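PDB 3DB2: putative NADPH-dependent oxidoreductase from Desulfitobacterium hafniense DCB-2, which probably catalyses a redox reaction with NADPH as cofactor, as a two-domain member of the GFO/IDH/MocA oxidoreductase family. Local coordinates for residues C[17-22]-C[45-50]; C[32-36]-C[52-58]. Residues are numbered along the deposited sequence.

Contact 1: C[17-22]-C[45-50]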
ATOM      1  N   ALA C  17     -21.590  18.712 -14.233  1.00 20.40           N
ATOM      2  CA  ALA C  17     -21.589  19.896 -15.084  1.00 17.82           C
ATOM      3  C   ALA C  17     -21.597  21.207 -14.339  1.00 15.20           C
ATOM      4  O   ALA C  17     -21.020  22.207 -14.759  1.00 17.16           O
ATOM      5  CB  ALA C  17     -22.819  19.845 -15.994  1.00 22.10           C
ATOM      6  N   TYR C  18     -22.304  21.271 -13.207  1.00 20.14           N
ATOM      7  CA  TYR C  18     -22.394  22.470 -12.394  1.00 20.91           C
ATOM      8  C   TYR C  18     -21.117  22.708 -11.569  1.00 16.83           C
ATOM      9  O   TYR C  18     -20.632  23.812 -11.354  1.00 18.03           O
ATOM     10  CB  TYR C  18     -23.595  22.329 -11.448  1.00 23.17           C
ATOM     11  CG  TYR C  18     -24.956  22.407 -12.104  1.00 21.43           C
ATOM     12  CD1 TYR C  18     -25.494  21.391 -12.869  1.00 26.06           C
ATOM     13  CD2 TYR C  18     -25.709  23.562 -11.954  1.00 25.71           C
ATOM     14  CE1 TYR C  18     -26.741  21.502 -13.466  1.00 27.65           C
ATOM     15  CE2 TYR C  18     -26.953  23.687 -12.535  1.00 24.95           C
ATOM     16  CZ  TYR C  18     -27.471  22.659 -13.285  1.00 27.93           C
ATOM     17  OH  TYR C  18     -28.720  22.841 -13.842  1.00 33.04           O
ATOM     18  N   VAL C  19     -20.562  21.635 -11.026  1.00 18.82           N
ATOM     19  CA  VAL C  19     -19.269  21.776 -10.337  1.00 20.62           C
ATOM     20  C   VAL C  19     -18.246  22.349 -11.308  1.00 23.12           C
ATOM     21  O   VAL C  19     -17.518  23.250 -10.885  1.00 21.90           O
ATOM     22  CB  VAL C  19     -18.799  20.438  -9.768  1.00 22.83           C
ATOM     23  CG1 VAL C  19     -17.377  20.464  -9.214  1.00 30.04           C
ATOM     24  CG2 VAL C  19     -19.768  20.037  -8.659  1.00 28.85           C
HETATM   25  N   MSE C  20     -18.245  21.838 -12.547  1.00 19.36           N
HETATM   26  CA  MSE C  20     -17.280  22.344 -13.530  1.00 21.97           C
HETATM   27  C   MSE C  20     -17.530  23.822 -13.782  1.00 22.32           C
HETATM   28  O   MSE C  20     -16.597  24.622 -13.678  1.00 18.98           O
HETATM   29  CB  MSE C  20     -17.309  21.542 -14.829  1.00 22.59           C
HETATM   30  CG  MSE C  20     -16.684  20.148 -14.810  1.00 22.17           C
HETATM   31 SE   MSE C  20     -14.858  20.086 -14.083  0.75 22.58          SE
HETATM   32  CE  MSE C  20     -14.011  21.098 -15.504  1.00 21.74           C
ATOM     33  N   ALA C  21     -18.778  24.189 -14.097  1.00 20.13           N
ATOM     34  CA  ALA C  21     -19.069  25.577 -14.446  1.00 17.70           C
ATOM     35  C   ALA C  21     -18.833  26.530 -13.284  1.00 13.59           C
ATOM     36  O   ALA C  21     -18.404  27.668 -13.469  1.00 23.41           O
ATOM     37  CB  ALA C  21     -20.512  25.674 -14.956  1.00 22.44           C
ATOM     38  N   ASP C  22     -19.111  26.103 -12.067  1.00 17.31           N
ATOM     39  CA  ASP C  22     -18.802  26.906 -10.895  1.00 16.16           C
ATOM     40  C   ASP C  22     -17.334  27.317 -10.908  1.00 17.97           C
ATOM     41  O   ASP C  22     -16.906  28.411 -10.558  1.00 24.30           O
ATOM     42  CB  ASP C  22     -19.135  26.113  -9.632  1.00 21.52           C
ATOM     43  CG  ASP C  22     -20.616  26.132  -9.319  1.00 34.19           C
ATOM     44  OD1 ASP C  22     -21.377  26.796 -10.054  1.00 28.56           O
ATOM     45  OD2 ASP C  22     -21.008  25.453  -8.345  1.00 37.71           O
ATOM     46  N   LYS C  45     -32.644  24.784 -16.089  1.00 29.73           N
ATOM     47  CA  LYS C  45     -31.976  25.095 -14.826  1.00 26.78           C
ATOM     48  C   LYS C  45     -30.582  25.618 -15.120  1.00 30.85           C
ATOM     49  O   LYS C  45     -30.139  26.678 -14.679  1.00 31.74           O
ATOM     50  CB  LYS C  45     -32.002  23.808 -14.021  1.00 30.25           C
ATOM     51  CG  LYS C  45     -31.432  23.905 -12.631  1.00 33.73           C
ATOM     52  CD  LYS C  45     -31.945  22.776 -11.754  1.00 41.80           C
ATOM     53  CE  LYS C  45     -31.052  22.603 -10.528  1.00 48.23           C
ATOM     54  NZ  LYS C  45     -30.653  23.907  -9.923  1.00 56.72           N
ATOM     55  N   PHE C  46     -29.822  24.875 -15.932  1.00 29.70           N
ATOM     56  CA  PHE C  46     -28.417  25.242 -16.156  1.00 26.25           C
ATOM     57  C   PHE C  46     -28.291  26.613 -16.782  1.00 30.28           C
ATOM     58  O   PHE C  46     -27.591  27.535 -16.329  1.00 26.47           O
ATOM     59  CB  PHE C  46     -27.801  24.124 -17.015  1.00 25.87           C
ATOM     60  CG  PHE C  46     -26.285  24.230 -17.130  1.00 25.15           C
ATOM     61  CD1 PHE C  46     -25.730  24.975 -18.145  1.00 24.36           C
ATOM     62  CD2 PHE C  46     -25.459  23.592 -16.217  1.00 24.44           C
ATOM     63  CE1 PHE C  46     -24.362  25.119 -18.295  1.00 28.43           C
ATOM     64  CE2 PHE C  46     -24.084  23.728 -16.348  1.00 22.63           C
ATOM     65  CZ  PHE C  46     -23.546  24.491 -17.368  1.00 26.62           C
ATOM     66  N   GLY C  47     -29.004  26.837 -17.904  1.00 29.54           N
ATOM     67  CA  GLY C  47     -28.912  28.113 -18.591  1.00 26.34           C
ATOM     68  C   GLY C  47     -29.308  29.282 -17.731  1.00 27.15           C
ATOM     69  O   GLY C  47     -28.790  30.395 -17.862  1.00 33.22           O
ATOM     70  N   LYS C  48     -30.253  29.077 -16.815  1.00 29.21           N
ATOM     71  CA  LYS C  48     -30.627  30.205 -15.935  1.00 34.56           C
ATOM     72  C   LYS C  48     -29.518  30.460 -14.926  1.00 33.19           C
ATOM     73  O   LYS C  48     -29.031  31.573 -14.734  1.00 39.21           O
ATOM     74  CB  LYS C  48     -31.969  29.860 -15.301  1.00 31.51           C
ATOM     75  CG  LYS C  48     -32.557  30.939 -14.410  1.00 38.78           C
ATOM     76  CD  LYS C  48     -33.906  30.524 -13.824  1.00 42.98           C
ATOM     77  N   ARG C  49     -29.087  29.389 -14.262  1.00 34.12           N
ATOM     78  CA  ARG C  49     -27.995  29.441 -13.296  1.00 28.32           C
ATOM     79  C   ARG C  49     -26.782  30.170 -13.838  1.00 33.61           C
ATOM     80  O   ARG C  49     -26.219  31.063 -13.216  1.00 41.54           O
ATOM     81  CB  ARG C  49     -27.587  28.010 -12.929  1.00 32.18           C
ATOM     82  CG  ARG C  49     -26.377  27.955 -12.015  1.00 41.27           C
ATOM     83  CD  ARG C  49     -26.695  28.271 -10.569  1.00 46.74           C
ATOM     84  NE  ARG C  49     -26.131  27.238  -9.706  1.00 52.24           N
ATOM     85  CZ  ARG C  49     -24.862  27.197  -9.317  1.00 55.07           C
ATOM     86  NH1 ARG C  49     -23.988  28.126  -9.692  1.00 53.02           N
ATOM     87  NH2 ARG C  49     -24.484  26.192  -8.530  1.00 63.53           N
ATOM     88  N   TYR C  50     -26.320  29.780 -15.032  1.00 34.71           N
ATOM     89  CA  TYR C  50     -25.086  30.364 -15.559  1.00 29.32           C
ATOM     90  C   TYR C  50     -25.419  31.392 -16.610  1.00 31.75           C
ATOM     91  O   TYR C  50     -24.584  32.064 -17.215  1.00 33.71           O
ATOM     92  CB  TYR C  50     -24.193  29.209 -16.058  1.00 33.31           C
ATOM     93  CG  TYR C  50     -23.879  28.261 -14.911  1.00 27.23           C
ATOM     94  CD1 TYR C  50     -22.947  28.641 -13.937  1.00 28.35           C
ATOM     95  CD2 TYR C  50     -24.469  27.027 -14.775  1.00 24.82           C
ATOM     96  CE1 TYR C  50     -22.637  27.808 -12.881  1.00 23.56           C
ATOM     97  CE2 TYR C  50     -24.163  26.187 -13.722  1.00 27.02           C
ATOM     98  CZ  TYR C  50     -23.241  26.595 -12.768  1.00 24.93           C
ATOM     99  OH  TYR C  50     -22.929  25.760 -11.721  1.00 33.81           O
TER
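A cluster of three aromatic rings, Tyr18, Phe46 and Tyr50, fills the gap between segments 17-22 and 45-50 of two helices; the axes of these segments approach to 11.6 Å and run nearly parallel, at 16°. Tyr18 is the knob: its side chain sits among Lys45, Phe46, Arg49 and Tyr50 of the neighbouring helix. Phe46 turns its edge to the Tyr18 face in a T-shaped pair, centroids 5.1 Å apart and planes at 80°. Tyr18 CD2 also lies 3.5 Å from Tyr50 CE2, with the two rings oblique to each other. One turn on from Tyr18, small Ala21 lets Tyr50 come close: its CB lies 3.7 Å from the Tyr50 ring centroid, over the face, a CH-pi contact.

The polar side of the interface centres on Asp22. Its OD1 accepts a hydrogen bond from Tyr50 OH at 2.5 Å and forms a salt bridge with Arg49 NH1 at 3.0 Å, so a single carboxylate oxygen serves two neighbours in sequence. Both helices belong to the Rossmann domain, and Ala17 closes a probable GxGxxA dinucleotide-binding pattern. The chemistry implies two kinds of join: Phe46 and Tyr50 pack on Leu32 of strand 30-36 and Tyr18 bridges the two helices, while the Arg49-Asp22 salt bridge and the short Tyr50-Asp22 hydrogen bond tie the helices on the solvent side, where Arg49 is exposed.

Contact 2: C[32-36]-C[52-58]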
ATOM      1  N   LEU C  32     -19.142  31.031 -21.465  1.00 20.25           N
ATOM      2  CA  LEU C  32     -20.194  30.040 -21.666  1.00 17.73           C
ATOM      3  C   LEU C  32     -21.317  30.640 -22.518  1.00 24.24           C
ATOM      4  O   LEU C  32     -21.988  31.564 -22.056  1.00 30.22           O
ATOM      5  CB  LEU C  32     -20.717  29.550 -20.341  1.00 23.03           C
ATOM      6  CG  LEU C  32     -21.707  28.419 -20.144  1.00 23.25           C
ATOM      7  CD1 LEU C  32     -21.525  27.198 -21.017  1.00 24.30           C
ATOM      8  CD2 LEU C  32     -21.630  27.939 -18.686  1.00 31.21           C
ATOM      9  N   VAL C  33     -21.487  30.086 -23.704  1.00 22.20           N
ATOM     10  CA  VAL C  33     -22.436  30.467 -24.730  1.00 21.21           C
ATOM     11  C   VAL C  33     -23.749  29.703 -24.631  1.00 26.09           C
ATOM     12  O   VAL C  33     -24.869  30.233 -24.595  1.00 27.16           O
ATOM     13  CB  VAL C  33     -21.845  30.187 -26.137  1.00 20.84           C
ATOM     14  CG1 VAL C  33     -22.888  30.511 -27.199  1.00 29.99           C
ATOM     15  CG2 VAL C  33     -20.568  30.949 -26.406  1.00 23.06           C
ATOM     16  N   THR C  34     -23.689  28.367 -24.561  1.00 16.39           N
ATOM     17  CA  THR C  34     -24.916  27.595 -24.548  1.00 19.20           C
ATOM     18  C   THR C  34     -24.679  26.277 -23.829  1.00 21.17           C
ATOM     19  O   THR C  34     -23.581  25.975 -23.346  1.00 17.12           O
ATOM     20  CB  THR C  34     -25.437  27.410 -25.988  1.00 19.83           C
ATOM     21  OG1 THR C  34     -26.761  26.882 -25.958  1.00 22.57           O
ATOM     22  CG2 THR C  34     -24.555  26.449 -26.769  1.00 20.40           C
ATOM     23  N   CYS C  35     -25.736  25.492 -23.744  1.00 19.83           N
ATOM     24  CA  CYS C  35     -25.759  24.187 -23.118  1.00 18.39           C
ATOM     25  C   CYS C  35     -26.772  23.276 -23.798  1.00 23.84           C
ATOM     26  O   CYS C  35     -27.770  23.666 -24.445  1.00 23.53           O
ATOM     27  CB  CYS C  35     -26.018  24.376 -21.626  1.00 25.47           C
ATOM     28  SG  CYS C  35     -27.773  24.710 -21.245  1.00 25.84           S
ATOM     29  N   TYR C  36     -26.506  21.982 -23.674  1.00 23.79           N
ATOM     30  CA  TYR C  36     -27.391  20.924 -24.155  1.00 24.21           C
ATOM     31  C   TYR C  36     -27.488  19.827 -23.096  1.00 28.01           C
ATOM     32  O   TYR C  36     -26.474  19.502 -22.504  1.00 22.31           O
ATOM     33  CB  TYR C  36     -26.885  20.385 -25.495  1.00 22.70           C
ATOM     34  CG  TYR C  36     -27.755  19.249 -25.979  1.00 22.25           C
ATOM     35  CD1 TYR C  36     -28.986  19.486 -26.574  1.00 24.47           C
ATOM     36  CD2 TYR C  36     -27.327  17.937 -25.819  1.00 27.29           C
ATOM     37  CE1 TYR C  36     -29.784  18.440 -27.012  1.00 26.91           C
ATOM     38  CE2 TYR C  36     -28.112  16.883 -26.253  1.00 26.34           C
ATOM     39  CZ  TYR C  36     -29.330  17.142 -26.848  1.00 27.87           C
ATOM     40  OH  TYR C  36     -30.109  16.084 -27.270  1.00 40.87           O
ATOM     41  N   CYS C  52     -26.690  31.301 -19.871  1.00 29.69           N
ATOM     42  CA  CYS C  52     -26.269  31.140 -21.271  1.00 30.97           C
ATOM     43  C   CYS C  52     -27.516  30.739 -22.056  1.00 34.83           C
ATOM     44  O   CYS C  52     -28.593  30.783 -21.435  1.00 38.28           O
ATOM     45  CB  CYS C  52     -25.163  30.107 -21.343  1.00 28.97           C
ATOM     46  SG  CYS C  52     -25.537  28.544 -20.509  1.00 29.56           S
ATOM     47  N   ALA C  53     -27.363  30.367 -23.321  1.00 30.95           N
ATOM     48  CA  ALA C  53     -28.430  29.785 -24.100  1.00 28.76           C
ATOM     49  C   ALA C  53     -28.574  28.300 -23.766  1.00 27.95           C
ATOM     50  O   ALA C  53     -27.762  27.640 -23.130  1.00 31.40           O
ATOM     51  CB  ALA C  53     -28.222  29.956 -25.605  1.00 35.18           C
ATOM     52  N   GLY C  54     -29.668  27.720 -24.208  1.00 26.18           N
ATOM     53  CA  GLY C  54     -29.925  26.288 -24.176  1.00 27.46           C
ATOM     54  C   GLY C  54     -30.308  25.892 -25.604  1.00 30.65           C
ATOM     55  O   GLY C  54     -30.957  26.643 -26.339  1.00 34.24           O
ATOM     56  N   ASP C  55     -29.899  24.711 -26.040  1.00 30.73           N
ATOM     57  CA  ASP C  55     -30.252  24.316 -27.410  1.00 27.97           C
ATOM     58  C   ASP C  55     -31.095  23.057 -27.345  1.00 26.83           C
ATOM     59  O   ASP C  55     -30.816  22.133 -26.583  1.00 26.49           O
ATOM     60  CB  ASP C  55     -28.963  24.175 -28.197  1.00 24.59           C
ATOM     61  CG  ASP C  55     -28.439  25.509 -28.686  1.00 26.34           C
ATOM     62  OD1 ASP C  55     -29.222  26.205 -29.346  1.00 31.88           O
ATOM     63  OD2 ASP C  55     -27.267  25.859 -28.437  1.00 32.18           O
ATOM     64  N   ALA C  56     -32.157  23.002 -28.145  1.00 32.15           N
ATOM     65  CA  ALA C  56     -33.058  21.858 -28.161  1.00 30.63           C
ATOM     66  C   ALA C  56     -32.402  20.628 -28.783  1.00 31.06           C
ATOM     67  O   ALA C  56     -32.763  19.496 -28.457  1.00 31.40           O
ATOM     68  CB  ALA C  56     -34.326  22.217 -28.913  1.00 34.76           C
ATOM     69  N   THR C  57     -31.462  20.842 -29.694  1.00 24.33           N
ATOM     70  CA  THR C  57     -30.840  19.743 -30.419  1.00 29.57           C
ATOM     71  C   THR C  57     -29.327  19.933 -30.494  1.00 25.53           C
ATOM     72  O   THR C  57     -28.816  21.056 -30.406  1.00 27.69           O
ATOM     73  CB  THR C  57     -31.457  19.673 -31.824  1.00 30.77           C
ATOM     74  OG1 THR C  57     -31.475  20.987 -32.392  1.00 36.14           O
ATOM     75  CG2 THR C  57     -32.931  19.290 -31.751  1.00 33.79           C
HETATM   76  N   MSE C  58     -28.603  18.839 -30.666  1.00 25.25           N
HETATM   77  CA  MSE C  58     -27.136  18.949 -30.736  1.00 25.29           C
HETATM   78  C   MSE C  58     -26.754  19.763 -31.965  1.00 24.74           C
HETATM   79  O   MSE C  58     -25.776  20.495 -31.952  1.00 25.67           O
HETATM   80  CB  MSE C  58     -26.546  17.532 -30.837  1.00 25.74           C
HETATM   81  CG  MSE C  58     -26.262  16.902 -29.473  1.00 24.66           C
HETATM   82 SE   MSE C  58     -25.016  17.971 -28.414  0.75 27.53          SE
HETATM   83  CE  MSE C  58     -23.404  17.370 -29.338  1.00 27.37           C
TER
HETATM   84  O   HOH W   1     -32.654  16.569 -28.307  1.00 44.02           O
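Thr34, with chi1 at -169° (t), directs OG1 to Asp55 OD2 and donates a 2.7 Å hydrogen bond. The same carboxylate oxygen forms a salt bridge with Arg64, beyond helix 58-62. Tyr36 is also t, and its ring extends along 55-58: CD1 comes within 3.2 Å of Asp55 O. Met58, a selenomethionine with chi1 to chi3 all m, places CG over one face, 4.0 Å from the Tyr36 ring centroid, a CH-pi contact; SE sits obliquely, 4.1 Å from the same centroid, a Met-aromatic contact. A water bridges Tyr36 OH (2.8 Å) and Ala56 O (2.9 Å). Cys52, in the p rotamer, brings SG to 3.8 Å from Leu32 CG. Backbone bonds from Ala53 N to Val33 O (2.8 Å) and Asp55 N to Cys35 O (2.9 Å) hold the short, weakly bonded strand 53-54 alongside. This is the edge of a Rossmann sheet, where strand 30-36, helix 40-50 and strand 53-54 form a right-handed beta-alpha-beta crossover.

How the contacts relate
Contacts 1 and 2 have centres about 12 Å apart and share the beta-alpha-beta unit of strand 30-36, helix 40-50 and strand 53-54: contact 1 sets its helix against helix 15-24, contact 2 pairs its two strands. Their segments alternate along the chain, and the two contacts meet directly. Phe46 CD1 packs 3.5 Å from Cys35 CB, and Tyr50 CB lies 3.9 Å from Leu32 CD2. Where the helix leads into the edge strand, Gly47 O and Cys52 N are 3.0 Å apart, a probable hydrogen bond. The probable dinucleotide-binding pattern Gly12, Gly14, Ala17 relates to both: Ala17 belongs to contact 1, and the Tyr36 side chain lies near the pattern without touching it.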